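ORF59 (Human herpesvirus 8, PDB 3HSL) increases the processivity of the viral DNA polymerase in lytic replication, probably by acting as a sliding clamp that keeps it on the template. Local coordinates at residues A[10-15]-A[82-87]; A[37-42]-A[150-155]; A[178-183]-A[214-219]; A[197-202]-A[206-211]. All coordinates share one frame; numbering follows the deposited sequence.

Contact 1 (A[10-15]-A[82-87]); sequences FHYGVR and GDVSFS
Tyr12 and Phe86 meet in the interior of the amino-terminal half of a DNA-clamp fold, where two beta sheets pack face against face and ring side chains fill the gap. Tyr12 comes from strand 12-16 of one sheet, Phe86 from strand 83-89 at the margin of the other. The nearest backbone pair, Tyr12 and Val84, has CA atoms 9.4 Å apart, so everything that touches is side chain. With CG trans to its own nitrogen (chi1 -175°), Tyr12 carries its ring straight across the gap. One ring face receives Val84: CG2 stands 4.3 Å from the ring centroid, close to the ring normal, as a CH-pi contact displaced toward the CZ rim. At the other end of the tyrosine ring, Tyr12 CD2 lies 3.9 Å from Phe86 CE2, and the two side chains cross obliquely. The phenol OH is hydrogen-bonded to the carbonyl oxygen of Ala46, while His77 meets the same ring edge-to-face. Phe86 is in turn stacked on Phe115 of strand 108-116, which ties the aromatic cluster to the middle strand of Tyr12's own sheet. His11, in the loop before the strand, adds a third ring; its chi1 of 59° brings the imidazole back toward strand 83-89. The His11 and Phe86 rings meet rim to rim with planes at 26°, His11 CE1 lying 3.8 Å from Phe86 CE1.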
loop_
_atom_site.group_PDB
_atom_site.type_symbol
_atom_site.label_atom_id
_atom_site.label_comp_id
_atom_site.label_asym_id
_atom_site.label_seq_id
_atom_site.Cartn_x
_atom_site.Cartn_y
_atom_site.Cartn_z
ATOM N N PHE A 10 -10.731 -25.151 16.690
ATOM C CA PHE A 10 -10.635 -23.706 16.963
ATOM C C PHE A 10 -10.211 -23.504 18.433
ATOM O O PHE A 10 -11.038 -23.126 19.267
ATOM C CB PHE A 10 -12.054 -23.148 16.772
ATOM C CG PHE A 10 -12.156 -21.641 16.731
ATOM C CD1 PHE A 10 -12.433 -21.000 15.522
ATOM C CD2 PHE A 10 -11.981 -20.869 17.888
ATOM C CE1 PHE A 10 -12.535 -19.610 15.461
ATOM C CE2 PHE A 10 -12.076 -19.481 17.847
ATOM C CZ PHE A 10 -12.354 -18.842 16.632
ATOM N N HIS A 11 -8.945 -23.743 18.768
ATOM C CA HIS A 11 -8.548 -23.623 20.182
ATOM C C HIS A 11 -8.675 -22.267 20.934
ATOM O O HIS A 11 -8.967 -22.272 22.136
ATOM C CB HIS A 11 -7.243 -24.389 20.537
ATOM C CG HIS A 11 -6.039 -23.959 19.758
ATOM N ND1 HIS A 11 -5.322 -22.818 20.058
ATOM C CD2 HIS A 11 -5.418 -24.521 18.693
ATOM C CE1 HIS A 11 -4.317 -22.693 19.210
ATOM N NE2 HIS A 11 -4.352 -23.713 18.371
ATOM N N TYR A 12 -8.465 -21.135 20.260
ATOM C CA TYR A 12 -8.532 -19.835 20.961
ATOM C C TYR A 12 -8.767 -18.635 20.058
ATOM O O TYR A 12 -8.061 -18.435 19.078
ATOM C CB TYR A 12 -7.243 -19.617 21.772
ATOM C CG TYR A 12 -7.195 -18.380 22.650
ATOM C CD1 TYR A 12 -7.758 -18.390 23.918
ATOM C CD2 TYR A 12 -6.585 -17.206 22.219
ATOM C CE1 TYR A 12 -7.721 -17.266 24.738
ATOM C CE2 TYR A 12 -6.541 -16.072 23.030
ATOM C CZ TYR A 12 -7.114 -16.112 24.292
ATOM O OH TYR A 12 -7.088 -15.008 25.119
ATOM N N GLY A 13 -9.768 -17.840 20.409
ATOM C CA GLY A 13 -10.130 -16.655 19.652
ATOM C C GLY A 13 -10.304 -15.449 20.545
ATOM O O GLY A 13 -10.519 -15.579 21.744
ATOM N N VAL A 14 -10.212 -14.266 19.956
ATOM C CA VAL A 14 -10.344 -13.037 20.704
ATOM C C VAL A 14 -11.035 -11.959 19.858
ATOM O O VAL A 14 -10.819 -11.881 18.642
ATOM C CB VAL A 14 -8.939 -12.559 21.170
ATOM C CG1 VAL A 14 -8.069 -12.140 19.974
ATOM C CG2 VAL A 14 -9.048 -11.427 22.144
ATOM N N ARG A 15 -11.864 -11.145 20.506
ATOM C CA ARG A 15 -12.549 -10.041 19.862
ATOM C C ARG A 15 -11.682 -8.818 20.136
ATOM O O ARG A 15 -11.261 -8.588 21.280
ATOM C CB ARG A 15 -13.948 -9.829 20.432
ATOM C CG ARG A 15 -14.604 -8.518 19.970
ATOM C CD ARG A 15 -15.889 -8.212 20.751
ATOM N NE ARG A 15 -16.356 -6.825 20.577
ATOM C CZ ARG A 15 -15.931 -5.778 21.300
ATOM N NH1 ARG A 15 -15.018 -5.929 22.260
ATOM N NH2 ARG A 15 -16.421 -4.565 21.063
ATOM N N GLY A 82 -4.238 -20.085 32.536
ATOM C CA GLY A 82 -2.800 -19.848 32.437
ATOM C C GLY A 82 -2.549 -18.813 31.365
ATOM O O GLY A 82 -3.459 -18.059 31.006
ATOM N N ASP A 83 -1.323 -18.768 30.850
ATOM C CA ASP A 83 -0.992 -17.794 29.810
ATOM C C ASP A 83 -1.195 -18.199 28.344
ATOM O O ASP A 83 -1.598 -19.324 28.032
ATOM C CB ASP A 83 0.351 -17.099 30.066
ATOM C CG ASP A 83 0.272 -16.088 31.200
ATOM O OD1 ASP A 83 -0.643 -16.213 32.043
ATOM O OD2 ASP A 83 1.128 -15.164 31.247
ATOM N N VAL A 84 -0.900 -17.237 27.475
ATOM C CA VAL A 84 -1.039 -17.316 26.023
ATOM C C VAL A 84 0.123 -16.627 25.295
ATOM O O VAL A 84 0.673 -15.630 25.790
ATOM C CB VAL A 84 -2.399 -16.667 25.618
ATOM C CG1 VAL A 84 -2.358 -15.968 24.267
ATOM C CG2 VAL A 84 -3.533 -17.660 25.751
ATOM N N SER A 85 0.495 -17.155 24.128
ATOM C CA SER A 85 1.583 -16.561 23.347
ATOM C C SER A 85 1.545 -16.938 21.862
ATOM O O SER A 85 2.023 -18.001 21.468
ATOM C CB SER A 85 2.941 -16.930 23.958
ATOM O OG SER A 85 3.992 -16.247 23.297
ATOM N N PHE A 86 0.976 -16.064 21.042
ATOM C CA PHE A 86 0.886 -16.302 19.599
ATOM C C PHE A 86 1.646 -15.206 18.883
ATOM O O PHE A 86 1.354 -14.029 19.052
ATOM C CB PHE A 86 -0.566 -16.385 19.149
ATOM C CG PHE A 86 -1.326 -17.485 19.809
ATOM C CD1 PHE A 86 -1.147 -18.814 19.399
ATOM C CD2 PHE A 86 -2.221 -17.212 20.836
ATOM C CE1 PHE A 86 -1.850 -19.868 20.005
ATOM C CE2 PHE A 86 -2.933 -18.260 21.454
ATOM C CZ PHE A 86 -2.744 -19.589 21.033
ATOM N N SER A 87 2.626 -15.605 18.080
ATOM C CA SER A 87 3.509 -14.659 17.390
ATOM C C SER A 87 3.643 -14.892 15.868
ATOM O O SER A 87 4.256 -15.871 15.434
ATOM C CB SER A 87 4.858 -14.737 18.090
ATOM O OG SER A 87 5.770 -13.824 17.557
#

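Contact 2 (A[37-42]-A[150-155]); sequences TGVVQV and VDQKGI
Val39 overlaps the aliphatic part of Gln152 with both of its methyls: CG1 sits 3.9 Å from Gln152 CB, and CG2 comes to 3.8 Å from Gln152 CG. Here a type I beta turn, Gln152 to Ile155, packs against the side chains of a strand; the turn lies in the long loop that follows strand 143-149 and leads toward the second half of the clamp fold, probably the counterpart of the interdomain connector of related clamps. Strand 39-43 lies in a different sheet from strand 143-149, between strands 83-89 and 49-56, so the turn draws the departing chain over that sheet. With CG trans to its carbonyl carbon (chi1 -56°), Gln152 lays CB and CG against the valine methyls, and the chain then bends at chi2. Ile155, at the far end of the turn, approaches the same valine more loosely, with its CG1 4.3 Å from Val39 CG2. The second strand residue involved is Gln41, whose chain, extended beyond CG (chi2 175°), rises from the strand until its NE2 lies 3.7 Å from Ile155 CG2. Asp151 forms a salt bridge with Arg89, and the carbonyl of Gln152 accepts a hydrogen bond from Ser87. Within the turn, Ile155 N donates to Gln152 O over 3.2 Å.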
loop_
_atom_site.group_PDB
_atom_site.type_symbol
_atom_site.label_atom_id
_atom_site.label_comp_id
_atom_site.label_asym_id
_atom_site.label_seq_id
_atom_site.Cartn_x
_atom_site.Cartn_y
_atom_site.Cartn_z
ATOM N N THR A 37 6.787 -4.672 8.282
ATOM C CA THR A 37 7.525 -5.934 8.246
ATOM C C THR A 37 7.661 -6.581 9.613
ATOM O O THR A 37 8.455 -7.513 9.797
ATOM C CB THR A 37 8.952 -5.623 7.821
ATOM O OG1 THR A 37 8.938 -5.264 6.442
ATOM C CG2 THR A 37 9.872 -6.845 8.003
ATOM N N GLY A 38 6.892 -6.089 10.575
ATOM C CA GLY A 38 6.983 -6.597 11.915
ATOM C C GLY A 38 6.267 -7.877 12.220
ATOM O O GLY A 38 5.821 -8.610 11.320
ATOM N N VAL A 39 6.164 -8.128 13.524
ATOM C CA VAL A 39 5.523 -9.306 14.068
ATOM C C VAL A 39 4.409 -8.866 14.985
ATOM O O VAL A 39 4.603 -7.965 15.786
ATOM C CB VAL A 39 6.542 -10.115 14.890
ATOM C CG1 VAL A 39 5.880 -11.260 15.618
ATOM C CG2 VAL A 39 7.660 -10.638 13.984
ATOM N N VAL A 40 3.241 -9.495 14.867
ATOM C CA VAL A 40 2.115 -9.182 15.734
ATOM C C VAL A 40 2.040 -10.294 16.772
ATOM O O VAL A 40 2.257 -11.478 16.440
ATOM C CB VAL A 40 0.765 -9.125 14.982
ATOM C CG1 VAL A 40 -0.370 -8.764 15.959
ATOM C CG2 VAL A 40 0.800 -8.112 13.864
ATOM N N GLN A 41 1.736 -9.923 18.019
ATOM C CA GLN A 41 1.638 -10.891 19.093
ATOM C C GLN A 41 0.418 -10.715 19.968
ATOM O O GLN A 41 -0.046 -9.578 20.208
ATOM C CB GLN A 41 2.844 -10.766 20.025
ATOM C CG GLN A 41 4.183 -11.020 19.387
ATOM C CD GLN A 41 5.339 -10.772 20.330
ATOM O OE1 GLN A 41 5.306 -9.855 21.160
ATOM N NE2 GLN A 41 6.377 -11.594 20.203
ATOM N N VAL A 42 -0.081 -11.865 20.439
ATOM C CA VAL A 42 -1.201 -11.952 21.357
ATOM C C VAL A 42 -0.650 -12.782 22.503
ATOM O O VAL A 42 -0.389 -13.973 22.342
ATOM C CB VAL A 42 -2.445 -12.567 20.727
ATOM C CG1 VAL A 42 -3.498 -12.839 21.800
ATOM C CG2 VAL A 42 -2.998 -11.630 19.646
ATOM N N VAL A 150 1.152 -19.103 12.196
ATOM C CA VAL A 150 1.775 -18.536 13.399
ATOM C C VAL A 150 3.195 -19.135 13.337
ATOM O O VAL A 150 3.392 -20.288 13.697
ATOM C CB VAL A 150 1.059 -18.989 14.687
ATOM C CG1 VAL A 150 1.810 -18.503 15.929
ATOM C CG2 VAL A 150 -0.389 -18.510 14.698
ATOM N N ASP A 151 4.175 -18.356 12.883
ATOM C CA ASP A 151 5.537 -18.870 12.703
ATOM C C ASP A 151 6.688 -18.076 13.327
ATOM O O ASP A 151 7.843 -18.365 13.034
ATOM C CB ASP A 151 5.819 -18.952 11.201
ATOM C CG ASP A 151 5.851 -17.559 10.530
ATOM O OD1 ASP A 151 5.202 -16.596 11.025
ATOM O OD2 ASP A 151 6.533 -17.425 9.491
ATOM N N GLN A 152 6.383 -17.092 14.169
ATOM C CA GLN A 152 7.420 -16.285 14.812
ATOM C C GLN A 152 7.538 -16.612 16.298
ATOM O O GLN A 152 7.667 -15.706 17.119
ATOM C CB GLN A 152 7.141 -14.781 14.626
ATOM C CG GLN A 152 6.983 -14.325 13.170
ATOM C CD GLN A 152 8.199 -14.621 12.314
ATOM O OE1 GLN A 152 8.094 -15.352 11.335
ATOM N NE2 GLN A 152 9.352 -14.072 12.680
ATOM N N LYS A 153 7.494 -17.900 16.640
ATOM C CA LYS A 153 7.583 -18.330 18.043
ATOM C C LYS A 153 8.870 -17.912 18.736
ATOM O O LYS A 153 8.903 -17.854 19.956
ATOM C CB LYS A 153 7.375 -19.840 18.209
ATOM C CG LYS A 153 8.391 -20.715 17.497
ATOM C CD LYS A 153 8.188 -22.189 17.810
ATOM C CE LYS A 153 9.122 -23.011 16.976
ATOM N NZ LYS A 153 9.064 -24.460 17.274
ATOM N N GLY A 154 9.916 -17.625 17.960
ATOM C CA GLY A 154 11.214 -17.216 18.493
ATOM C C GLY A 154 11.238 -15.834 19.131
ATOM O O GLY A 154 12.034 -15.582 20.039
ATOM N N ILE A 155 10.368 -14.943 18.653
ATOM C CA ILE A 155 10.271 -13.567 19.150
ATOM C C ILE A 155 9.371 -13.574 20.368
ATOM O O ILE A 155 8.159 -13.779 20.250
ATOM C CB ILE A 155 9.595 -12.630 18.122
ATOM C CG1 ILE A 155 10.103 -12.866 16.688
ATOM C CG2 ILE A 155 9.678 -11.175 18.573
ATOM C CD1 ILE A 155 11.543 -12.579 16.483
#

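Contact 3 (A[178-183]-A[214-219]); sequences GAFLLK and VSKIID
Phe180 and Lys216 make the ring-to-lysine contact, their side chains crossing at about a right angle. The end of Lys216 approaches the ring's edge, close to its plane, with CE 3.4 Å from Phe180 CD2. NZ lies 3.4 Å from Phe180 CD2 too, still outside the rim but above the plane, so it is not stacked over the face. Lys216 is extended as far as CE and bends only at the last torsion (chi4 -57°), which turns NZ up out of the ring plane while CE stays near it. Helix 175-186 here lies along one face of a beta sheet, an alpha-on-beta layer of the carboxy-terminal half of the clamp fold; the helix segment and strand 214-219 run nearly antiparallel, at 173°, with axes 10.4 Å apart. Purely apolar contacts occupy the deeper side. Leu181 reaches the sheet through CD1, which lies 4.2 Å from Ile218 CD1, and the two side chains meet roughly crosswise. The same Leu181 CD1 is also 4.2 Å from Lys216 CD, so one methyl bridges two successive inward-facing residues of the strand. Leu173 touches both Leu181 and Ile218. Trp184, farther along the helix, also touches the lysine chain.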
loop_
_atom_site.group_PDB
_atom_site.type_symbol
_atom_site.label_atom_id
_atom_site.label_comp_id
_atom_site.label_asym_id
_atom_site.label_seq_id
_atom_site.Cartn_x
_atom_site.Cartn_y
_atom_site.Cartn_z
ATOM N N GLY A 178 16.130 17.742 23.228
ATOM C CA GLY A 178 15.838 16.548 22.444
ATOM C C GLY A 178 15.871 16.749 20.940
ATOM O O GLY A 178 16.363 15.891 20.222
ATOM N N ALA A 179 15.350 17.878 20.461
ATOM C CA ALA A 179 15.328 18.171 19.022
ATOM C C ALA A 179 16.714 18.532 18.528
ATOM O O ALA A 179 17.118 18.180 17.419
ATOM C CB ALA A 179 14.348 19.305 18.704
ATOM N N PHE A 180 17.439 19.243 19.374
ATOM C CA PHE A 180 18.772 19.686 19.053
ATOM C C PHE A 180 19.663 18.428 18.975
ATOM O O PHE A 180 20.542 18.335 18.117
ATOM C CB PHE A 180 19.221 20.669 20.127
ATOM C CG PHE A 180 20.236 21.660 19.663
ATOM C CD1 PHE A 180 19.815 22.887 19.125
ATOM C CD2 PHE A 180 21.605 21.393 19.757
ATOM C CE1 PHE A 180 20.743 23.841 18.682
ATOM C CE2 PHE A 180 22.553 22.338 19.317
ATOM C CZ PHE A 180 22.118 23.565 18.778
ATOM N N LEU A 181 19.429 17.468 19.868
ATOM C CA LEU A 181 20.187 16.216 19.885
ATOM C C LEU A 181 19.959 15.395 18.615
ATOM O O LEU A 181 20.874 14.756 18.088
ATOM C CB LEU A 181 19.775 15.357 21.084
ATOM C CG LEU A 181 20.370 13.934 21.142
ATOM C CD1 LEU A 181 21.899 13.962 21.206
ATOM C CD2 LEU A 181 19.790 13.096 22.286
ATOM N N LEU A 182 18.724 15.420 18.131
ATOM C CA LEU A 182 18.356 14.675 16.950
ATOM C C LEU A 182 18.958 15.377 15.715
ATOM O O LEU A 182 19.532 14.720 14.847
ATOM C CB LEU A 182 16.838 14.594 16.856
ATOM C CG LEU A 182 16.176 13.449 16.092
ATOM C CD1 LEU A 182 14.711 13.795 15.918
ATOM C CD2 LEU A 182 16.775 13.199 14.747
ATOM N N LYS A 183 18.834 16.702 15.638
ATOM C CA LYS A 183 19.370 17.449 14.492
ATOM C C LYS A 183 20.836 17.131 14.316
ATOM O O LYS A 183 21.304 16.900 13.197
ATOM C CB LYS A 183 19.177 18.963 14.652
ATOM N N VAL A 214 33.583 13.397 16.622
ATOM C CA VAL A 214 32.829 14.541 17.157
ATOM C C VAL A 214 31.920 14.123 18.302
ATOM O O VAL A 214 31.449 12.991 18.338
ATOM C CB VAL A 214 31.976 15.256 16.068
ATOM C CG1 VAL A 214 32.858 16.053 15.112
ATOM C CG2 VAL A 214 31.061 14.265 15.324
ATOM N N SER A 215 31.669 15.029 19.238
ATOM C CA SER A 215 30.833 14.690 20.378
ATOM C C SER A 215 29.785 15.719 20.705
ATOM O O SER A 215 29.917 16.895 20.342
ATOM C CB SER A 215 31.707 14.604 21.626
ATOM O OG SER A 215 32.777 13.700 21.452
ATOM N N LYS A 216 28.733 15.286 21.392
ATOM C CA LYS A 216 27.750 16.245 21.837
ATOM C C LYS A 216 27.616 16.033 23.338
ATOM O O LYS A 216 27.395 14.914 23.803
ATOM C CB LYS A 216 26.402 16.140 21.144
ATOM C CG LYS A 216 25.592 17.403 21.397
ATOM C CD LYS A 216 24.237 17.400 20.740
ATOM C CE LYS A 216 23.644 18.829 20.659
ATOM N NZ LYS A 216 23.488 19.577 21.951
ATOM N N ILE A 217 27.756 17.123 24.077
ATOM C CA ILE A 217 27.669 17.122 25.525
ATOM C C ILE A 217 26.335 17.710 26.007
ATOM O O ILE A 217 25.932 18.785 25.574
ATOM C CB ILE A 217 28.780 18.030 26.136
ATOM C CG1 ILE A 217 30.172 17.736 25.549
ATOM C CG2 ILE A 217 28.776 17.965 27.657
ATOM C CD1 ILE A 217 30.727 16.367 25.878
ATOM N N ILE A 218 25.654 17.007 26.903
ATOM C CA ILE A 218 24.405 17.493 27.472
ATOM C C ILE A 218 24.426 17.308 28.988
ATOM O O ILE A 218 24.702 16.211 29.479
ATOM C CB ILE A 218 23.184 16.741 26.920
ATOM C CG1 ILE A 218 23.088 16.897 25.396
ATOM C CG2 ILE A 218 21.912 17.234 27.611
ATOM C CD1 ILE A 218 21.973 16.104 24.764
ATOM N N ASP A 219 24.142 18.365 29.737
ATOM C CA ASP A 219 24.102 18.216 31.187
ATOM C C ASP A 219 22.649 18.121 31.650
ATOM O O ASP A 219 21.741 18.565 30.950
ATOM C CB ASP A 219 24.899 19.301 31.927
ATOM C CG ASP A 219 24.409 20.704 31.643
ATOM O OD1 ASP A 219 23.605 20.895 30.711
ATOM O OD2 ASP A 219 24.841 21.629 32.368
#

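Contact 4 (A[197-202]-A[206-211]); sequences TVSVSE and IVTFSL
Strands 197-201 and 206-211 run antiparallel as a beta hairpin, their axes 4.7 Å apart and their directions at 164°, with hydrogen-bonded and non-hydrogen-bonded pairs alternating. Thr197 and Ser210 exchange two backbone bonds of 2.9 Å each, Thr197 N to Ser210 O and Ser210 N to Thr197 O. Ser199 and Thr208 form the next such pair, in which Thr208 N reaches Ser199 O at 3.0 Å, tilted 28° from the carbonyl plane. The non-hydrogen-bonded pairs set apolar side chains on one face. Val198 and Phe209 lie side by side: the phenylalanine, with chi1 -65°, leans across to the neighbouring strand until its CE1 is 3.6 Å from Val198 CG1. Val200 and Val207 continue the row, Val207 CG2 standing 3.8 Å from Val200 CG2, and Val207 CG1 also lies 4.1 Å from Val198 CG1. The opposite face carries mostly hydroxyl side chains, with Ile206 at one end; there Thr197 OG1 comes within 3.4 Å of Ser210 CB. Strand 248-253 flanks the hairpin beside 195-201, and strand 214-222 beside 206-211. On the apolar face, Trp276 of strand 270-276 packs against both Val198 and Val200, Leu274 touches Phe209, and Leu181 of helix 175-186 also reaches Phe209.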
loop_
_atom_site.group_PDB
_atom_site.type_symbol
_atom_site.label_atom_id
_atom_site.label_comp_id
_atom_site.label_asym_id
_atom_site.label_seq_id
_atom_site.Cartn_x
_atom_site.Cartn_y
_atom_site.Cartn_z
ATOM N N THR A 197 28.742 6.010 20.642
ATOM C CA THR A 197 28.882 5.602 22.016
ATOM C C THR A 197 28.114 6.689 22.784
ATOM O O THR A 197 28.279 7.865 22.511
ATOM C CB THR A 197 30.336 5.463 22.466
ATOM O OG1 THR A 197 30.879 6.751 22.732
ATOM C CG2 THR A 197 31.180 4.740 21.420
ATOM N N VAL A 198 27.275 6.277 23.733
ATOM C CA VAL A 198 26.458 7.157 24.561
ATOM C C VAL A 198 26.942 6.882 25.972
ATOM O O VAL A 198 26.945 5.743 26.401
ATOM C CB VAL A 198 24.985 6.736 24.490
ATOM C CG1 VAL A 198 24.075 7.776 25.139
ATOM C CG2 VAL A 198 24.542 6.537 23.031
ATOM N N SER A 199 27.358 7.888 26.717
ATOM C CA SER A 199 27.822 7.604 28.067
ATOM C C SER A 199 27.198 8.550 29.063
ATOM O O SER A 199 26.681 9.602 28.685
ATOM C CB SER A 199 29.348 7.637 28.170
ATOM O OG SER A 199 29.838 8.915 27.867
ATOM N N VAL A 200 27.245 8.176 30.333
ATOM C CA VAL A 200 26.662 8.986 31.366
ATOM C C VAL A 200 27.645 9.020 32.498
ATOM O O VAL A 200 28.148 7.981 32.937
ATOM C CB VAL A 200 25.318 8.387 31.876
ATOM C CG1 VAL A 200 24.665 9.298 32.888
ATOM C CG2 VAL A 200 24.351 8.185 30.742
ATOM N N SER A 201 27.911 10.232 32.963
ATOM C CA SER A 201 28.816 10.487 34.052
ATOM C C SER A 201 28.031 10.778 35.308
ATOM O O SER A 201 27.152 11.640 35.296
ATOM C CB SER A 201 29.623 11.726 33.728
ATOM O OG SER A 201 30.293 12.154 34.888
ATOM N N GLU A 202 28.325 10.078 36.395
ATOM C CA GLU A 202 27.615 10.364 37.622
ATOM C C GLU A 202 28.258 11.600 38.289
ATOM O O GLU A 202 27.548 12.431 38.862
ATOM C CB GLU A 202 27.605 9.167 38.566
ATOM C CG GLU A 202 26.880 9.472 39.872
ATOM C CD GLU A 202 27.108 8.437 40.959
ATOM O OE1 GLU A 202 26.951 8.816 42.138
ATOM O OE2 GLU A 202 27.444 7.261 40.660
ATOM N N ILE A 206 26.363 14.605 33.314
ATOM C CA ILE A 206 26.481 14.734 31.863
ATOM C C ILE A 206 26.447 13.452 31.038
ATOM O O ILE A 206 27.033 12.435 31.414
ATOM C CB ILE A 206 27.818 15.446 31.516
ATOM C CG1 ILE A 206 27.874 16.839 32.135
ATOM C CG2 ILE A 206 28.012 15.561 30.022
ATOM C CD1 ILE A 206 29.145 17.552 31.831
ATOM N N VAL A 207 25.752 13.532 29.905
ATOM C CA VAL A 207 25.615 12.448 28.950
ATOM C C VAL A 207 26.246 12.914 27.668
ATOM O O VAL A 207 25.921 14.005 27.188
ATOM C CB VAL A 207 24.165 12.206 28.636
ATOM C CG1 VAL A 207 24.018 11.175 27.499
ATOM C CG2 VAL A 207 23.459 11.760 29.901
ATOM N N THR A 208 27.143 12.118 27.093
ATOM C CA THR A 208 27.762 12.584 25.864
ATOM C C THR A 208 27.562 11.592 24.712
ATOM O O THR A 208 27.642 10.380 24.894
ATOM C CB THR A 208 29.267 12.942 26.060
ATOM O OG1 THR A 208 30.127 11.895 25.627
ATOM C CG2 THR A 208 29.564 13.337 27.486
ATOM N N PHE A 209 27.296 12.133 23.527
ATOM C CA PHE A 209 27.096 11.328 22.322
ATOM C C PHE A 209 28.378 11.483 21.530
ATOM O O PHE A 209 28.758 12.587 21.164
ATOM C CB PHE A 209 25.832 11.768 21.579
ATOM C CG PHE A 209 24.556 11.531 22.366
ATOM C CD1 PHE A 209 23.761 10.402 22.117
ATOM C CD2 PHE A 209 24.145 12.426 23.356
ATOM C CE1 PHE A 209 22.568 10.165 22.843
ATOM C CE2 PHE A 209 22.957 12.207 24.092
ATOM C CZ PHE A 209 22.166 11.070 23.833
ATOM N N SER A 210 29.039 10.362 21.279
ATOM C CA SER A 210 30.321 10.347 20.585
ATOM C C SER A 210 30.311 9.473 19.356
ATOM O O SER A 210 29.951 8.284 19.401
ATOM C CB SER A 210 31.436 9.891 21.537
ATOM O OG SER A 210 32.668 9.806 20.847
ATOM N N LEU A 211 30.721 10.072 18.251
ATOM C CA LEU A 211 30.685 9.362 17.000
ATOM C C LEU A 211 31.787 9.864 16.066
ATOM O O LEU A 211 32.067 11.065 16.004
ATOM C CB LEU A 211 29.297 9.626 16.420
ATOM C CG LEU A 211 28.634 8.806 15.335
ATOM C CD1 LEU A 211 27.314 9.488 15.109
ATOM C CD2 LEU A 211 29.429 8.783 14.063
#

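The four contacts fall into two groups, one in each half of the clamp-like chain, on opposite sides of its centre. Contacts 1 and 2, with centres 13 Å apart, meet through neighbouring strands 83-89 and 39-43: Phe86 N lies 2.8 Å from Val42 O, and Ser87 OG is 2.7 Å from Gln152 O, so contact 1's strand also reaches contact 2's turn. Contacts 3 and 4 have centres 10 Å apart, with 4 nested inside the loop closed by 3; Lys216 N approaches Phe209 O at 2.7 Å. Between the groups, the nearest atoms of contacts 2 and 3 are about 21 Å apart, while the centres of contacts 1 and 3 are 44 Å apart.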